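Local structure of malate synthase (Haloferax volcanii, 3OYZ) at residues I116-W130 against L151-A165. The protein catalyses the magnesium-dependent Claisen condensation of acetyl-CoA with glyoxylate, and the hydrolysis of the malyl-CoA intermediate, to give malate in the glyoxylate cycle. Residues are numbered along the deposited sequence; the frame is centred on the assembly and turned at random.
Sequences IHGFVIPEVGGIDDW and LAMSVIIESGEAELA. With MG (magnesium ion), chain D; PYR (pyruvic acid), chain C.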
loop_
_atom_site.group_PDB
_atom_site.type_symbol
_atom_site.label_atom_id
_atom_site.label_comp_id
_atom_site.label_asym_id
_atom_site.label_seq_id
_atom_site.Cartn_x
_atom_site.Cartn_y
_atom_site.Cartn_z
ATOM N N ILE A 116 6.889 -4.831 35.658
ATOM C CA ILE A 116 6.084 -4.939 34.406
ATOM C C ILE A 116 5.894 -3.539 33.814
ATOM O O ILE A 116 5.471 -2.633 34.487
ATOM C CB ILE A 116 4.736 -5.610 34.653
ATOM C CG1 ILE A 116 5.072 -7.076 34.926
ATOM C CG2 ILE A 116 3.808 -5.596 33.406
ATOM C CD1 ILE A 116 3.904 -7.968 35.197
ATOM N N HIS A 117 6.284 -3.331 32.570
ATOM C CA HIS A 117 6.101 -2.014 32.009
ATOM C C HIS A 117 4.731 -1.887 31.286
ATOM O O HIS A 117 4.373 -0.751 30.954
ATOM C CB HIS A 117 7.172 -1.750 30.959
ATOM C CG HIS A 117 8.394 -1.052 31.489
ATOM N ND1 HIS A 117 9.322 -1.688 32.294
ATOM C CD2 HIS A 117 8.881 0.186 31.255
ATOM C CE1 HIS A 117 10.303 -0.850 32.581
ATOM N NE2 HIS A 117 10.062 0.293 31.955
ATOM N N GLY A 118 4.094 -2.997 30.919
ATOM C CA GLY A 118 2.766 -2.918 30.246
ATOM C C GLY A 118 2.346 -4.278 29.753
ATOM O O GLY A 118 2.876 -5.325 30.204
ATOM N N PHE A 119 1.298 -4.335 28.922
ATOM C CA PHE A 119 0.767 -5.609 28.493
ATOM C C PHE A 119 0.529 -5.487 26.976
ATOM O O PHE A 119 0.387 -4.364 26.451
ATOM C CB PHE A 119 -0.544 -5.953 29.205
ATOM C CG PHE A 119 -0.390 -6.354 30.678
ATOM C CD1 PHE A 119 -0.131 -7.668 30.991
ATOM C CD2 PHE A 119 -0.454 -5.409 31.703
ATOM C CE1 PHE A 119 0.099 -8.047 32.319
ATOM C CE2 PHE A 119 -0.316 -5.778 33.030
ATOM C CZ PHE A 119 0.024 -7.120 33.313
ATOM N N VAL A 120 0.473 -6.633 26.314
ATOM C CA VAL A 120 0.342 -6.731 24.882
ATOM C C VAL A 120 -1.026 -7.397 24.691
ATOM O O VAL A 120 -1.357 -8.405 25.357
ATOM C CB VAL A 120 1.448 -7.593 24.251
ATOM C CG1 VAL A 120 1.113 -7.880 22.771
ATOM C CG2 VAL A 120 2.878 -7.026 24.483
ATOM N N ILE A 121 -1.852 -6.756 23.843
ATOM C CA ILE A 121 -3.212 -7.162 23.510
ATOM C C ILE A 121 -3.334 -7.600 22.056
ATOM O O ILE A 121 -3.163 -6.819 21.077
ATOM C CB ILE A 121 -4.226 -5.980 23.851
ATOM C CG1 ILE A 121 -3.944 -5.391 25.237
ATOM C CG2 ILE A 121 -5.730 -6.330 23.667
ATOM C CD1 ILE A 121 -4.079 -6.394 26.453
ATOM N N PRO A 122 -3.718 -8.872 21.914
ATOM C CA PRO A 122 -3.819 -9.437 20.612
ATOM C C PRO A 122 -5.247 -9.236 20.064
ATOM O O PRO A 122 -6.175 -8.924 20.776
ATOM C CB PRO A 122 -3.603 -10.923 20.894
ATOM C CG PRO A 122 -4.422 -11.105 22.188
ATOM C CD PRO A 122 -3.906 -9.901 22.969
ATOM N N GLU A 123 -5.405 -9.463 18.782
ATOM C CA GLU A 123 -6.684 -9.597 18.082
ATOM C C GLU A 123 -7.612 -8.341 18.175
ATOM O O GLU A 123 -8.829 -8.533 18.177
ATOM C CB GLU A 123 -7.418 -10.863 18.583
ATOM C CG GLU A 123 -6.725 -12.181 18.266
ATOM C CD GLU A 123 -6.908 -12.567 16.823
ATOM O OE1 GLU A 123 -6.480 -13.666 16.487
ATOM O OE2 GLU A 123 -7.384 -11.788 15.960
ATOM N N VAL A 124 -7.064 -7.138 18.338
ATOM C CA VAL A 124 -7.876 -5.930 18.487
ATOM C C VAL A 124 -8.610 -5.723 17.114
ATOM O O VAL A 124 -8.211 -6.298 16.085
ATOM C CB VAL A 124 -7.024 -4.741 18.955
ATOM C CG1 VAL A 124 -6.434 -4.955 20.423
ATOM C CG2 VAL A 124 -5.920 -4.416 17.936
ATOM N N GLY A 125 -9.703 -4.977 17.120
ATOM C CA GLY A 125 -10.488 -4.714 15.902
ATOM C C GLY A 125 -10.403 -3.228 15.597
ATOM O O GLY A 125 -9.282 -2.700 15.579
ATOM N N GLY A 126 -11.555 -2.562 15.411
ATOM C CA GLY A 126 -11.574 -1.096 15.175
ATOM C C GLY A 126 -11.259 -0.312 16.426
ATOM O O GLY A 126 -11.125 -0.894 17.535
ATOM N N ILE A 127 -11.146 1.009 16.285
ATOM C CA ILE A 127 -10.682 1.796 17.423
ATOM C C ILE A 127 -11.609 1.679 18.644
ATOM O O ILE A 127 -11.149 1.759 19.791
ATOM C CB ILE A 127 -10.471 3.260 16.947
ATOM C CG1 ILE A 127 -9.660 4.005 18.030
ATOM C CG2 ILE A 127 -11.866 3.958 16.708
ATOM C CD1 ILE A 127 -8.160 3.531 17.891
ATOM N N ASP A 128 -12.901 1.374 18.464
ATOM C CA ASP A 128 -13.742 1.296 19.655
ATOM C C ASP A 128 -13.405 0.008 20.467
ATOM O O ASP A 128 -13.506 0.057 21.685
ATOM C CB ASP A 128 -15.249 1.321 19.298
ATOM C CG ASP A 128 -15.695 2.770 19.021
ATOM O OD1 ASP A 128 -14.894 3.745 19.162
ATOM O OD2 ASP A 128 -16.858 2.995 18.727
ATOM N N ASP A 129 -12.929 -1.041 19.813
ATOM C CA ASP A 129 -12.419 -2.249 20.553
ATOM C C ASP A 129 -11.101 -1.891 21.274
ATOM O O ASP A 129 -10.847 -2.354 22.405
ATOM C CB ASP A 129 -12.075 -3.383 19.582
ATOM C CG ASP A 129 -11.606 -4.686 20.311
ATOM O OD1 ASP A 129 -12.358 -5.173 21.209
ATOM O OD2 ASP A 129 -10.445 -5.106 20.058
ATOM N N TRP A 130 -10.226 -1.085 20.668
ATOM C CA TRP A 130 -9.037 -0.627 21.425
ATOM C C TRP A 130 -9.400 0.194 22.644
ATOM O O TRP A 130 -8.722 0.118 23.684
ATOM C CB TRP A 130 -8.031 0.241 20.596
ATOM C CG TRP A 130 -7.519 -0.373 19.311
ATOM C CD1 TRP A 130 -8.141 -1.245 18.460
ATOM C CD2 TRP A 130 -6.305 0.023 18.650
ATOM N NE1 TRP A 130 -7.385 -1.445 17.333
ATOM C CE2 TRP A 130 -6.271 -0.637 17.398
ATOM C CE3 TRP A 130 -5.290 0.925 18.992
ATOM C CZ2 TRP A 130 -5.205 -0.507 16.489
ATOM C CZ3 TRP A 130 -4.215 1.094 18.058
ATOM C CH2 TRP A 130 -4.180 0.352 16.850
ATOM N N LEU A 151 0.804 1.629 33.037
ATOM C CA LEU A 151 0.981 0.426 32.223
ATOM C C LEU A 151 0.817 0.737 30.707
ATOM O O LEU A 151 -0.286 1.159 30.290
ATOM C CB LEU A 151 -0.115 -0.563 32.590
ATOM C CG LEU A 151 0.124 -1.096 34.022
ATOM C CD1 LEU A 151 -1.070 -1.951 34.226
ATOM C CD2 LEU A 151 1.387 -1.984 34.018
ATOM N N ALA A 152 1.892 0.540 29.943
ATOM C CA ALA A 152 1.919 0.709 28.486
ATOM C C ALA A 152 0.975 -0.316 27.870
ATOM O O ALA A 152 0.828 -1.418 28.389
ATOM C CB ALA A 152 3.394 0.573 27.947
ATOM N N MET A 153 0.226 0.049 26.826
ATOM C CA MET A 153 -0.504 -0.957 26.061
ATOM C C MET A 153 0.153 -1.104 24.695
ATOM O O MET A 153 0.386 -0.109 24.003
ATOM C CB MET A 153 -1.959 -0.465 25.842
ATOM C CG MET A 153 -2.901 -1.449 25.027
ATOM S SD MET A 153 -4.546 -0.571 25.038
ATOM C CE MET A 153 -5.205 -1.060 23.449
ATOM N N SER A 154 0.301 -2.328 24.217
ATOM C CA SER A 154 0.849 -2.552 22.893
ATOM C C SER A 154 -0.223 -3.386 22.237
ATOM O O SER A 154 -0.875 -4.192 22.942
ATOM C CB SER A 154 2.214 -3.289 22.907
ATOM O OG SER A 154 3.150 -2.340 23.431
ATOM N N VAL A 155 -0.402 -3.274 20.915
ATOM C CA VAL A 155 -1.449 -4.098 20.343
ATOM C C VAL A 155 -0.846 -4.896 19.221
ATOM O O VAL A 155 0.058 -4.450 18.513
ATOM C CB VAL A 155 -2.676 -3.303 19.791
ATOM C CG1 VAL A 155 -3.262 -2.461 20.911
ATOM C CG2 VAL A 155 -2.172 -2.298 18.702
ATOM N N ILE A 156 -1.409 -6.070 18.953
ATOM C CA ILE A 156 -1.030 -6.814 17.780
ATOM C C ILE A 156 -2.028 -6.488 16.623
ATOM O O ILE A 156 -3.227 -6.599 16.843
ATOM C CB ILE A 156 -1.223 -8.328 18.019
ATOM C CG1 ILE A 156 -0.356 -8.855 19.194
ATOM C CG2 ILE A 156 -0.669 -9.059 16.755
ATOM C CD1 ILE A 156 1.044 -8.398 19.245
ATOM N N ILE A 157 -1.555 -6.036 15.459
ATOM C CA ILE A 157 -2.376 -5.656 14.272
ATOM C C ILE A 157 -2.475 -6.940 13.500
ATOM O O ILE A 157 -1.504 -7.357 12.844
ATOM C CB ILE A 157 -1.637 -4.583 13.370
ATOM C CG1 ILE A 157 -1.257 -3.335 14.246
ATOM C CG2 ILE A 157 -2.594 -4.186 12.192
ATOM C CD1 ILE A 157 -2.441 -2.670 15.047
ATOM N N GLU A 158 -3.607 -7.630 13.625
ATOM C CA GLU A 158 -3.698 -8.911 12.949
ATOM C C GLU A 158 -5.092 -9.119 12.419
ATOM O O GLU A 158 -5.577 -10.261 12.304
ATOM C CB GLU A 158 -3.297 -10.080 13.883
ATOM C CG GLU A 158 -4.082 -10.202 15.151
ATOM C CD GLU A 158 -3.281 -11.135 16.127
ATOM O OE1 GLU A 158 -3.441 -10.993 17.332
ATOM O OE2 GLU A 158 -2.398 -11.881 15.689
ATOM N N SER A 159 -5.725 -7.989 12.063
ATOM C CA SER A 159 -6.955 -8.019 11.286
ATOM C C SER A 159 -7.003 -6.785 10.358
ATOM O O SER A 159 -6.382 -5.747 10.659
ATOM C CB SER A 159 -8.143 -7.934 12.231
ATOM O OG SER A 159 -8.380 -6.727 12.949
ATOM N N GLY A 160 -7.790 -6.922 9.301
ATOM C CA GLY A 160 -8.133 -5.822 8.421
ATOM C C GLY A 160 -8.690 -4.636 9.204
ATOM O O GLY A 160 -8.292 -3.494 8.949
ATOM N N GLU A 161 -9.549 -4.856 10.198
ATOM C CA GLU A 161 -10.190 -3.758 10.929
ATOM C C GLU A 161 -9.096 -3.025 11.719
ATOM O O GLU A 161 -9.204 -1.813 11.886
ATOM C CB GLU A 161 -11.263 -4.224 11.965
ATOM C CG GLU A 161 -12.540 -4.815 11.483
ATOM C CD GLU A 161 -13.513 -5.142 12.664
ATOM O OE1 GLU A 161 -13.488 -6.334 13.051
ATOM O OE2 GLU A 161 -14.223 -4.249 13.226
ATOM N N ALA A 162 -8.104 -3.728 12.313
ATOM C CA ALA A 162 -7.199 -3.028 13.191
ATOM C C ALA A 162 -6.267 -2.251 12.271
ATOM O O ALA A 162 -5.705 -1.257 12.722
ATOM C CB ALA A 162 -6.322 -4.068 13.952
ATOM N N GLU A 163 -5.931 -2.809 11.117
ATOM C CA GLU A 163 -5.058 -2.087 10.172
ATOM C C GLU A 163 -5.667 -0.749 9.797
ATOM O O GLU A 163 -4.987 0.294 9.811
ATOM C CB GLU A 163 -4.817 -2.886 8.875
ATOM C CG GLU A 163 -3.947 -2.169 7.823
ATOM C CD GLU A 163 -3.828 -3.043 6.575
ATOM O OE1 GLU A 163 -4.406 -4.143 6.623
ATOM O OE2 GLU A 163 -3.227 -2.706 5.527
ATOM N N LEU A 164 -6.954 -0.765 9.458
ATOM C CA LEU A 164 -7.668 0.527 9.198
ATOM C C LEU A 164 -7.756 1.435 10.434
ATOM O O LEU A 164 -7.648 2.679 10.303
ATOM C CB LEU A 164 -9.102 0.234 8.705
ATOM C CG LEU A 164 -9.138 -0.392 7.296
ATOM C CD1 LEU A 164 -10.513 -0.936 6.908
ATOM C CD2 LEU A 164 -8.617 0.583 6.240
ATOM N N ALA A 165 -7.876 0.820 11.627
ATOM C CA ALA A 165 -8.016 1.651 12.839
ATOM C C ALA A 165 -6.751 2.477 13.083
ATOM O O ALA A 165 -6.789 3.512 13.764
ATOM C CB ALA A 165 -8.305 0.826 14.133
HETATM MG MG MG D . -1.976 -13.865 16.375
HETATM C C PYR C . 0.271 -13.780 14.787
HETATM O O PYR C . -0.987 -14.000 14.738
HETATM O OXT PYR C . 0.998 -13.633 13.738
HETATM C CA PYR C . 0.817 -13.556 16.051
HETATM O O3 PYR C . 0.054 -13.575 17.107
HETATM C CB PYR C . 2.254 -13.214 16.191
HETATM O O HOH W 1 2.822 -2.740 26.117
HETATM O O HOH W 2 -7.385 -12.054 13.258
HETATM O O HOH W 3 -5.626 -7.193 15.511
HETATM O O HOH W 4 -13.949 -4.347 15.923
HETATM O O HOH W 5 -2.556 -13.367 18.219
HETATM O O HOH W 6 -1.317 -15.829 17.522
#
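Trp130 lies across strand 152-157, with the CG2 methyl of Val155 over one face of its six-membered ring, 4.1 Å from the centroid in a CH-pi contact, and Ile127 CD1 over the opposite face. Its chi1 of -55° puts CG anti to the carbonyl carbon, and chi2 turns the ring so that the indole NE1 donates to Gly125 O at 2.9 Å, from above the carbonyl plane. Ile157 CD1 and Ala165 CB meet the ring obliquely, while Met153, extended to SD, brings CE to 3.7 Å from Trp130 O. With an alanine in place of Trp130, Gly125 O loses its indole donor, and a gap would probably open between Val155, Ile157 and Ala165. Val124 joins this tight core, CG2 wedged between Val155 CB and Ala162 CB. Beside it, the backbones of 118-121 and 152-157 run parallel, bonded from Ala152 N to His117 O through to Ile156 N to Ile121 O. Past the strand ends, Glu158 OE1 accepts Glu123 N at 2.9 Å through its anti lone pair, while OE2 binds magnesium at 2.1 Å. The carboxylates of Glu123 and Glu158 stack with planes 27° apart; Glu123 OE2 is also salt-bridged to Arg89. Ser159 OG donates to Val124 O at 3.2 Å and, as N-cap, accepts Ala162 N. The loose, solvent side is at His117, which is exposed, its CB directed away from 151-165. At the edge facing the second subunit, water 4 bridges Gly126 N and Glu161 OE2, which also pairs with Arg170 of that subunit. Strand 118-121, helix 127-143 and strand 152-157 form a beta-alpha-beta unit of the TIM barrel, whose C-terminal strand ends hold the active site, here with Glu158 and Asp192 binding the magnesium ion that pyruvate chelates.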